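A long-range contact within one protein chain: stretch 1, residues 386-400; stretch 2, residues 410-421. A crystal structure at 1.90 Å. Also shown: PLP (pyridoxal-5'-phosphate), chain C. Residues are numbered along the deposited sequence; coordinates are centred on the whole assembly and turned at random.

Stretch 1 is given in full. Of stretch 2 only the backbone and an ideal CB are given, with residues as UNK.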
ATOM      1  N   TYR A 386       5.699 -24.370   4.629  1.00 17.58           N
ATOM      2  CA  TYR A 386       5.315 -23.103   4.070  1.00 17.09           C
ATOM      3  C   TYR A 386       6.405 -22.031   4.215  1.00 17.12           C
ATOM      4  O   TYR A 386       6.913 -21.780   5.298  1.00 17.56           O
ATOM      5  CB  TYR A 386       3.977 -22.614   4.684  1.00 16.67           C
ATOM      6  CG  TYR A 386       3.438 -21.397   4.016  1.00 16.25           C
ATOM      7  CD1 TYR A 386       2.723 -21.487   2.827  1.00 16.40           C
ATOM      8  CD2 TYR A 386       3.673 -20.130   4.528  1.00 16.43           C
ATOM      9  CE1 TYR A 386       2.246 -20.365   2.175  1.00 15.86           C
ATOM     10  CE2 TYR A 386       3.229 -18.993   3.849  1.00 16.01           C
ATOM     11  CZ  TYR A 386       2.508 -19.125   2.681  1.00 15.91           C
ATOM     12  OH  TYR A 386       2.053 -18.000   2.018  1.00 15.86           O
ATOM     13  N   LEU A 387       6.752 -21.389   3.096  1.00 16.87           N
ATOM     14  CA  LEU A 387       7.871 -20.475   3.047  1.00 16.89           C
ATOM     15  C   LEU A 387       7.382 -19.017   3.061  1.00 16.33           C
ATOM     16  O   LEU A 387       6.706 -18.584   2.138  1.00 16.26           O
ATOM     17  CB  LEU A 387       8.676 -20.716   1.781  1.00 17.32           C
ATOM     18  CG  LEU A 387       9.979 -19.927   1.716  1.00 17.70           C
ATOM     19  CD1 LEU A 387      10.960 -20.310   2.837  1.00 18.20           C
ATOM     20  CD2 LEU A 387      10.587 -20.147   0.334  1.00 18.19           C
ATOM     21  N   LEU A 388       7.757 -18.272   4.102  1.00 16.07           N
ATOM     22  CA  LEU A 388       7.451 -16.845   4.228  1.00 15.42           C
ATOM     23  C   LEU A 388       8.634 -15.944   3.834  1.00 15.60           C
ATOM     24  O   LEU A 388       9.801 -16.235   4.121  1.00 16.09           O
ATOM     25  CB  LEU A 388       7.105 -16.513   5.687  1.00 15.25           C
ATOM     26  CG  LEU A 388       5.844 -17.129   6.282  1.00 14.87           C
ATOM     27  CD1 LEU A 388       6.032 -17.480   7.755  1.00 15.03           C
ATOM     28  CD2 LEU A 388       4.639 -16.201   6.046  1.00 14.23           C
ATOM     29  N   ASP A 389       8.296 -14.802   3.248  1.00 15.20           N
ATOM     30  CA  ASP A 389       9.229 -13.697   3.136  1.00 15.46           C
ATOM     31  C   ASP A 389       9.345 -13.038   4.541  1.00 15.39           C
ATOM     32  O   ASP A 389       8.548 -13.327   5.461  1.00 14.98           O
ATOM     33  CB  ASP A 389       8.787 -12.705   2.029  1.00 15.14           C
ATOM     34  CG  ASP A 389       8.278 -11.394   2.582  1.00 14.79           C
ATOM     35  OD1 ASP A 389       9.011 -10.398   2.505  1.00 14.84           O
ATOM     36  OD2 ASP A 389       7.150 -11.368   3.110  1.00 14.34           O
ATOM     37  N   PRO A 390      10.306 -12.130   4.718  1.00 15.85           N
ATOM     38  CA  PRO A 390      10.496 -11.521   6.054  1.00 15.98           C
ATOM     39  C   PRO A 390       9.361 -10.600   6.531  1.00 15.54           C
ATOM     40  O   PRO A 390       8.975 -10.682   7.683  1.00 15.34           O
ATOM     41  CB  PRO A 390      11.805 -10.744   5.919  1.00 16.61           C
ATOM     42  CG  PRO A 390      12.183 -10.777   4.483  1.00 16.84           C
ATOM     43  CD  PRO A 390      11.417 -11.841   3.798  1.00 16.49           C
ATOM     44  N   HIS A 391       8.808  -9.775   5.646  1.00 15.50           N
ATOM     45  CA  HIS A 391       7.702  -8.909   6.021  1.00 15.17           C
ATOM     46  C   HIS A 391       6.530  -9.766   6.511  1.00 14.65           C
ATOM     47  O   HIS A 391       5.935  -9.504   7.565  1.00 14.72           O
ATOM     48  CB  HIS A 391       7.246  -8.029   4.848  1.00 15.21           C
ATOM     49  CG  HIS A 391       8.339  -7.215   4.194  1.00 16.16           C
ATOM     50  ND1 HIS A 391       9.180  -7.723   3.262  1.00 16.60           N
ATOM     51  CD2 HIS A 391       8.687  -5.880   4.343  1.00 16.80           C
ATOM     52  CE1 HIS A 391      10.009  -6.760   2.841  1.00 17.34           C
ATOM     53  NE2 HIS A 391       9.716  -5.632   3.517  1.00 17.42           N
ATOM     54  N   SER A 392       6.196 -10.798   5.751  1.00 14.34           N
ATOM     55  CA  SER A 392       5.092 -11.681   6.102  1.00 14.12           C
ATOM     56  C   SER A 392       5.356 -12.469   7.376  1.00 14.32           C
ATOM     57  O   SER A 392       4.458 -12.665   8.192  1.00 13.94           O
ATOM     58  CB  SER A 392       4.820 -12.649   4.961  1.00 14.23           C
ATOM     59  OG  SER A 392       4.633 -11.949   3.733  1.00 14.23           O
ATOM     60  N   ALA A 393       6.606 -12.867   7.576  1.00 14.62           N
ATOM     61  CA  ALA A 393       6.976 -13.555   8.797  1.00 14.95           C
ATOM     62  C   ALA A 393       6.818 -12.657  10.020  1.00 15.00           C
ATOM     63  O   ALA A 393       6.459 -13.139  11.091  1.00 15.02           O
ATOM     64  CB  ALA A 393       8.392 -14.111   8.695  1.00 15.42           C
ATOM     65  N   ILE A 394       7.117 -11.360   9.879  1.00 15.00           N
ATOM     66  CA  ILE A 394       6.813 -10.393  10.933  1.00 14.95           C
ATOM     67  C   ILE A 394       5.356 -10.474  11.321  1.00 14.40           C
ATOM     68  O   ILE A 394       5.028 -10.599  12.497  1.00 14.38           O
ATOM     69  CB  ILE A 394       7.252  -8.953  10.561  1.00 15.04           C
ATOM     70  CG1 ILE A 394       8.793  -8.929  10.528  1.00 15.81           C
ATOM     71  CG2 ILE A 394       6.718  -7.927  11.579  1.00 15.14           C
ATOM     72  CD1 ILE A 394       9.467  -7.634  10.070  1.00 16.27           C
ATOM     73  N   GLY A 395       4.473 -10.415  10.338  1.00 13.87           N
ATOM     74  CA  GLY A 395       3.062 -10.638  10.584  1.00 13.52           C
ATOM     75  C   GLY A 395       2.724 -11.885  11.379  1.00 13.71           C
ATOM     76  O   GLY A 395       1.912 -11.826  12.314  1.00 13.91           O
ATOM     77  N   VAL A 396       3.304 -13.020  11.013  1.00 14.01           N
ATOM     78  CA  VAL A 396       3.012 -14.288  11.723  1.00 14.21           C
ATOM     79  C   VAL A 396       3.532 -14.233  13.160  1.00 14.85           C
ATOM     80  O   VAL A 396       2.810 -14.529  14.102  1.00 14.86           O
ATOM     81  CB  VAL A 396       3.562 -15.527  10.983  1.00 14.49           C
ATOM     82  CG1 VAL A 396       3.351 -16.787  11.804  1.00 14.83           C
ATOM     83  CG2 VAL A 396       2.919 -15.681   9.603  1.00 14.01           C
ATOM     84  N   LYS A 397       4.767 -13.804  13.347  1.00 15.38           N
ATOM     85  CA  LYS A 397       5.317 -13.679  14.697  1.00 16.20           C
ATOM     86  C   LYS A 397       4.396 -12.838  15.621  1.00 16.12           C
ATOM     87  O   LYS A 397       4.042 -13.249  16.751  1.00 16.27           O
ATOM     88  CB  LYS A 397       6.719 -13.055  14.634  1.00 16.67           C
ATOM     89  CG  LYS A 397       7.446 -13.004  15.962  1.00 17.67           C
ATOM     90  CD  LYS A 397       7.174 -11.787  16.815  1.00 17.86           C
ATOM     91  CE  LYS A 397       8.199 -11.702  17.949  1.00 19.02           C
ATOM     92  NZ  LYS A 397       8.033 -10.478  18.775  1.00 19.44           N
ATOM     93  N   VAL A 398       4.045 -11.649  15.153  1.00 15.71           N
ATOM     94  CA  VAL A 398       3.269 -10.713  15.973  1.00 15.72           C
ATOM     95  C   VAL A 398       1.832 -11.228  16.174  1.00 15.79           C
ATOM     96  O   VAL A 398       1.253 -11.088  17.261  1.00 15.90           O
ATOM     97  CB  VAL A 398       3.282  -9.295  15.346  1.00 15.26           C
ATOM     98  CG1 VAL A 398       2.303  -8.341  16.046  1.00 14.93           C
ATOM     99  CG2 VAL A 398       4.692  -8.718  15.329  1.00 15.44           C
ATOM    100  N   ALA A 399       1.240 -11.796  15.113  1.00 15.97           N
ATOM    101  CA  ALA A 399      -0.100 -12.398  15.201  1.00 16.00           C
ATOM    102  C   ALA A 399      -0.117 -13.414  16.342  1.00 17.38           C
ATOM    103  O   ALA A 399      -1.020 -13.408  17.144  1.00 17.71           O
ATOM    104  CB  ALA A 399      -0.481 -13.079  13.904  1.00 15.67           C
ATOM    105  N   ARG A 400       0.898 -14.268  16.429  1.00 18.67           N
ATOM    106  CA  ARG A 400       0.913 -15.323  17.444  1.00 19.83           C
ATOM    107  C   ARG A 400       1.149 -14.779  18.850  1.00 21.22           C
ATOM    108  O   ARG A 400       0.653 -15.331  19.805  1.00 22.16           O
ATOM    109  CB  ARG A 400       1.948 -16.399  17.091  1.00 20.23           C
ATOM    110  CG  ARG A 400       1.589 -17.123  15.808  1.00 19.42           C
ATOM    111  CD  ARG A 400       2.677 -18.062  15.324  1.00 19.80           C
ATOM    112  NE  ARG A 400       2.225 -18.852  14.185  1.00 19.15           N
ATOM    113  CZ  ARG A 400       2.907 -19.844  13.604  1.00 19.73           C
ATOM    114  NH1 ARG A 400       4.115 -20.177  14.006  1.00 20.05           N
ATOM    115  NH2 ARG A 400       2.380 -20.516  12.594  1.00 19.53           N
ATOM    116  N   UNK A 410      -6.149 -14.003  10.336  1.00 12.21           N
ATOM    117  CA  UNK A 410      -5.651 -13.901   9.010  1.00 11.69           C
ATOM    118  C   UNK A 410      -4.447 -12.981   9.054  1.00 11.62           C
ATOM    119  O   UNK A 410      -4.540 -11.817   9.526  1.00 11.23           O
ATOM    120  CB  UNK A 410      -6.726 -13.400   8.043  1.00 11.69           C
ATOM    121  N   UNK A 411      -3.310 -13.501   8.624  1.00 11.70           N
ATOM    122  CA  UNK A 411      -2.074 -12.733   8.577  1.00 11.76           C
ATOM    123  C   UNK A 411      -1.847 -12.386   7.111  1.00 11.54           C
ATOM    124  O   UNK A 411      -1.819 -13.262   6.268  1.00 11.62           O
ATOM    125  CB  UNK A 411      -0.894 -13.504   9.172  1.00 11.76           C
ATOM    126  N   UNK A 412      -1.660 -11.119   6.830  1.00 11.52           N
ATOM    127  CA  UNK A 412      -1.377 -10.648   5.473  1.00 11.61           C
ATOM    128  C   UNK A 412       0.070 -10.956   5.097  1.00 11.99           C
ATOM    129  O   UNK A 412       1.026 -10.498   5.770  1.00 12.26           O
ATOM    130  CB  UNK A 412      -1.649  -9.147   5.355  1.00 11.61           C
ATOM    131  N   UNK A 413       0.221 -11.752   4.044  1.00 11.99           N
ATOM    132  CA  UNK A 413       1.508 -11.997   3.429  1.00 12.60           C
ATOM    133  C   UNK A 413       1.717 -10.997   2.280  1.00 12.77           C
ATOM    134  O   UNK A 413       1.123 -11.104   1.227  1.00 12.56           O
ATOM    135  CB  UNK A 413       1.602 -13.440   2.929  1.00 12.60           C
ATOM    136  N   UNK A 414       2.608 -10.031   2.500  1.00 13.18           N
ATOM    137  CA  UNK A 414       2.696  -8.859   1.666  1.00 13.57           C
ATOM    138  C   UNK A 414       3.713  -8.955   0.526  1.00 14.06           C
ATOM    139  O   UNK A 414       3.738  -8.082  -0.310  1.00 14.26           O
ATOM    140  CB  UNK A 414       3.036  -7.654   2.546  1.00 13.57           C
ATOM    141  N   UNK A 415       4.535  -9.990   0.498  1.00 14.43           N
ATOM    142  CA  UNK A 415       5.478 -10.234  -0.617  1.00 15.17           C
ATOM    143  C   UNK A 415       5.779 -11.699  -0.726  1.00 15.54           C
ATOM    144  O   UNK A 415       5.757 -12.398   0.275  1.00 15.73           O
ATOM    145  CB  UNK A 415       6.779  -9.450  -0.430  1.00 15.17           C
ATOM    146  N   UNK A 416       6.130 -12.125  -1.942  1.00 16.17           N
ATOM    147  CA  UNK A 416       6.562 -13.483  -2.213  1.00 16.94           C
ATOM    148  C   UNK A 416       7.960 -13.632  -1.670  1.00 17.35           C
ATOM    149  O   UNK A 416       8.757 -12.690  -1.790  1.00 17.54           O
ATOM    150  CB  UNK A 416       6.506 -13.811  -3.706  1.00 16.94           C
ATOM    151  N   UNK A 417       8.298 -14.808  -1.092  1.00 17.51           N
ATOM    152  CA  UNK A 417       9.679 -14.995  -0.644  1.00 18.33           C
ATOM    153  C   UNK A 417      10.785 -14.720  -1.681  1.00 19.20           C
ATOM    154  O   UNK A 417      11.864 -14.277  -1.295  1.00 19.54           O
ATOM    155  CB  UNK A 417       9.831 -16.435  -0.149  1.00 18.33           C
ATOM    156  N   UNK A 418      10.516 -14.929  -2.961  1.00 19.45           N
ATOM    157  CA  UNK A 418      11.517 -14.665  -3.993  1.00 20.75           C
ATOM    158  C   UNK A 418      11.865 -13.187  -4.176  1.00 21.04           C
ATOM    159  O   UNK A 418      12.841 -12.890  -4.840  1.00 21.91           O
ATOM    160  CB  UNK A 418      11.023 -15.228  -5.327  1.00 20.75           C
ATOM    161  N   UNK A 419      11.084 -12.279  -3.593  1.00 21.17           N
ATOM    162  CA  UNK A 419      11.382 -10.848  -3.617  1.00 21.79           C
ATOM    163  C   UNK A 419      12.484 -10.463  -2.632  1.00 22.92           C
ATOM    164  O   UNK A 419      13.062  -9.375  -2.756  1.00 23.33           O
ATOM    165  CB  UNK A 419      10.115 -10.048  -3.308  1.00 21.79           C
ATOM    166  N   UNK A 420      12.764 -11.331  -1.652  1.00 23.22           N
ATOM    167  CA  UNK A 420      13.773 -11.048  -0.614  1.00 23.58           C
ATOM    168  C   UNK A 420      14.544 -12.322  -0.340  1.00 24.22           C
ATOM    169  O   UNK A 420      14.561 -12.818   0.785  1.00 24.54           O
ATOM    170  CB  UNK A 420      13.131 -10.518   0.669  1.00 23.58           C
ATOM    171  N   UNK A 421      15.199 -12.857  -1.380  1.00 24.77           N
ATOM    172  CA  UNK A 421      15.833 -14.150  -1.278  1.00 25.41           C
ATOM    173  C   UNK A 421      16.990 -14.196  -0.264  1.00 25.96           C
ATOM    174  O   UNK A 421      17.188 -15.232   0.357  1.00 25.74           O
ATOM    175  CB  UNK A 421      16.342 -14.565  -2.660  1.00 25.41           C
TER
HETATM  176  N1  PLP C 501       5.148  -5.340   3.410  1.00 27.62           N
HETATM  177  C2  PLP C 501       5.584  -5.184   2.102  1.00 28.25           C
HETATM  178  C2A PLP C 501       6.174  -6.302   1.271  1.00 25.07           C
HETATM  179  C3  PLP C 501       5.450  -3.851   1.446  1.00 28.17           C
HETATM  180  O3  PLP C 501       5.874  -3.696   0.141  1.00 27.53           O
HETATM  181  C4  PLP C 501       4.865  -2.737   2.277  1.00 28.03           C
HETATM  182  C4A PLP C 501       4.664  -1.355   1.742  1.00 29.41           C
HETATM  183  C5  PLP C 501       4.421  -3.019   3.665  1.00 29.49           C
HETATM  184  C6  PLP C 501       4.586  -4.339   4.147  1.00 28.80           C
HETATM  185  C5A PLP C 501       3.772  -1.890   4.493  1.00 30.33           C
HETATM  186  O4P PLP C 501       2.484  -1.390   3.942  1.00 32.53           O
HETATM  187  P   PLP C 501       1.663  -0.060   4.458  1.00 30.14           P
HETATM  188  O1P PLP C 501       1.548  -0.221   5.966  1.00 31.48           O
HETATM  189  O2P PLP C 501       2.549   1.093   4.030  1.00 29.36           O
HETATM  190  O3P PLP C 501       0.321  -0.029   3.759  1.00 31.51           O

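Stretch 2 arrives as a strand, 410-413, running nearly antiparallel to helix 390-400, their axes 7.3 Å apart at closest, and then turns across the start of that helix.

Position 410 points its CB away and finds nothing of stretch 1 nearby, so this contact sets no demand beyond the extended backbone, which favours beta-branched residues. It is Val410.

Position 411 points toward the helix, where Gly395 has no side chain and Val396 and Ala399 offer methyl groups. The ideal CB lies 4.4 Å from Val396 CG2, so a mid-sized aliphatic, valine or isoleucine, would suit. The residue is Val411. Its CG1 drops onto the backbone, 3.4 Å from Gly395 C, while CG2 rests 3.7 Å from Ala399 CB. The glycine is part of the fit: an ideal CB on Gly395 would lie 2.8 Å from Val411 CG1, a clash.

Position 412 points sideways with no neighbour within reach of its CB; many hydrophobic residues would serve. Leu412 leads its side chain away from the helix.

At 413 the ideal CB is already 3.5 Å from Ser392 OG and sits sideways, with Tyr386 OH at 4.7 Å. Little room remains beside the serine, which favours alanine, glycine or serine. Ala413 keeps it small, its CA 3.1 Å from Ser392 OG.

Position 414 brings its backbone to the same hydroxyl: the N donates a weak hydrogen bond to Ser392 OG (3.0 Å). Its CB points sideways, past His391 CB and in the direction of the PLP pyridine nitrogen, so a short hydroxyl side chain, serine or threonine, is a natural candidate, though an acid could also be considered. Thr414, with chi1 in p, places OG1 3.4 Å from His391 CB and donates from OG1 to PLP N1 at 2.7 Å.

Position 415 points toward Asp389, its ideal CB 3.8 Å from OD1, with PLP C2A also close; a small residue fits. It is Ala415. Its O accepts from water 1 (2.8 Å), which in turn accepts from Asp389 N (3.0 Å), bridging the two backbones.

Position 416 points away and tolerates many residues. His416 accepts at ND1 from the backbone N of 418 (3.0 Å), bracing the turn.

Position 417 points toward Leu387 and Asp389; its phi of -53° and the start of a 3-10 segment admit proline, and a compact apolar residue would suit. Pro417 packs CB 3.8 Å from Leu387 CD2 and CG 3.5 Å from Leu387 O.

Positions 418 and 419 make no contact with stretch 1, leaving the choice wide: Ala418 points away, and the end of Lys419 leads away.

Position 420 points toward Pro390, its ideal CB 3.8 Å from CD, with the His391 ring beyond. A large apolar or aromatic side chain could span both. Phe420 does so: His391 CE1 lies over one ring face, 3.4 Å from Phe420 CE2, the planes oblique at 58°. That imidazole is held by His391 ND1 donating to Asp389 OD1 (2.8 Å).

Position 421 points away; its phi of -64° permits proline, and it is Pro421.

Stretch 2 (410-421) VVLATAHPAKFP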
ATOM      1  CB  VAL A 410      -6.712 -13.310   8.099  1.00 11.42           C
ATOM      2  CG1 VAL A 410      -6.129 -13.102   6.701  1.00 11.25           C
ATOM      3  CG2 VAL A 410      -7.960 -14.221   8.072  1.00 11.52           C
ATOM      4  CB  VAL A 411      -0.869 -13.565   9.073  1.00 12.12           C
ATOM      5  CG1 VAL A 411       0.402 -12.744   9.063  1.00 12.34           C
ATOM      6  CG2 VAL A 411      -1.127 -14.144  10.467  1.00 12.38           C
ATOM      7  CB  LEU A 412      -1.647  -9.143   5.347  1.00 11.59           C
ATOM      8  CG  LEU A 412      -3.062  -8.637   5.082  1.00 11.41           C
ATOM      9  CD1 LEU A 412      -4.099  -9.325   5.951  1.00 11.47           C
ATOM     10  CD2 LEU A 412      -3.172  -7.096   5.071  1.00 11.22           C
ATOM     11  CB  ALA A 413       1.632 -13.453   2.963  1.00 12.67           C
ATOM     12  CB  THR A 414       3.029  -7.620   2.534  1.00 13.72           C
ATOM     13  OG1 THR A 414       4.165  -7.905   3.346  1.00 13.81           O
ATOM     14  CG2 THR A 414       1.868  -7.272   3.497  1.00 13.14           C
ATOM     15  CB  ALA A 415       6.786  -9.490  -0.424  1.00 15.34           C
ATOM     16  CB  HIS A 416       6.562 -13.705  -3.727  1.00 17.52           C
ATOM     17  CG  HIS A 416       6.753 -15.142  -4.159  1.00 18.49           C
ATOM     18  ND1 HIS A 416       7.961 -15.733  -4.221  1.00 19.00           N
ATOM     19  CD2 HIS A 416       5.826 -16.081  -4.632  1.00 18.86           C
ATOM     20  CE1 HIS A 416       7.812 -16.994  -4.676  1.00 19.77           C
ATOM     21  NE2 HIS A 416       6.505 -17.208  -4.919  1.00 19.52           N
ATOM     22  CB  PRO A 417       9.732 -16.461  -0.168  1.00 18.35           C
ATOM     23  CG  PRO A 417       8.439 -17.080  -0.539  1.00 18.13           C
ATOM     24  CD  PRO A 417       7.451 -15.978  -0.772  1.00 17.37           C
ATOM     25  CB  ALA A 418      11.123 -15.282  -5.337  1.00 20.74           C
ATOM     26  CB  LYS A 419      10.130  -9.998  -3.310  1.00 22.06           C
ATOM     27  CG  LYS A 419       9.198  -9.726  -4.487  1.00 22.33           C
ATOM     28  CD  LYS A 419       9.965  -9.029  -5.619  1.00 23.65           C
ATOM     29  CE  LYS A 419       9.241  -7.860  -6.285  1.00 23.52           C
ATOM     30  NZ  LYS A 419       8.619  -6.851  -5.411  1.00 23.12           N
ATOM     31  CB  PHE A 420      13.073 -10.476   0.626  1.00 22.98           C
ATOM     32  CG  PHE A 420      12.383  -9.170   0.339  1.00 22.65           C
ATOM     33  CD1 PHE A 420      13.121  -8.004   0.211  1.00 22.80           C
ATOM     34  CD2 PHE A 420      11.023  -9.137   0.054  1.00 21.84           C
ATOM     35  CE1 PHE A 420      12.510  -6.813  -0.125  1.00 22.79           C
ATOM     36  CE2 PHE A 420      10.405  -7.961  -0.284  1.00 21.79           C
ATOM     37  CZ  PHE A 420      11.148  -6.792  -0.377  1.00 22.01           C
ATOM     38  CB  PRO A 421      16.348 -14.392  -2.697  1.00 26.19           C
ATOM     39  CG  PRO A 421      16.630 -13.025  -3.228  1.00 26.30           C
ATOM     40  CD  PRO A 421      15.547 -12.170  -2.643  1.00 25.37           C
TER
HETATM   41  O   HOH W   1       5.565 -14.538   2.101  1.00 13.66           O
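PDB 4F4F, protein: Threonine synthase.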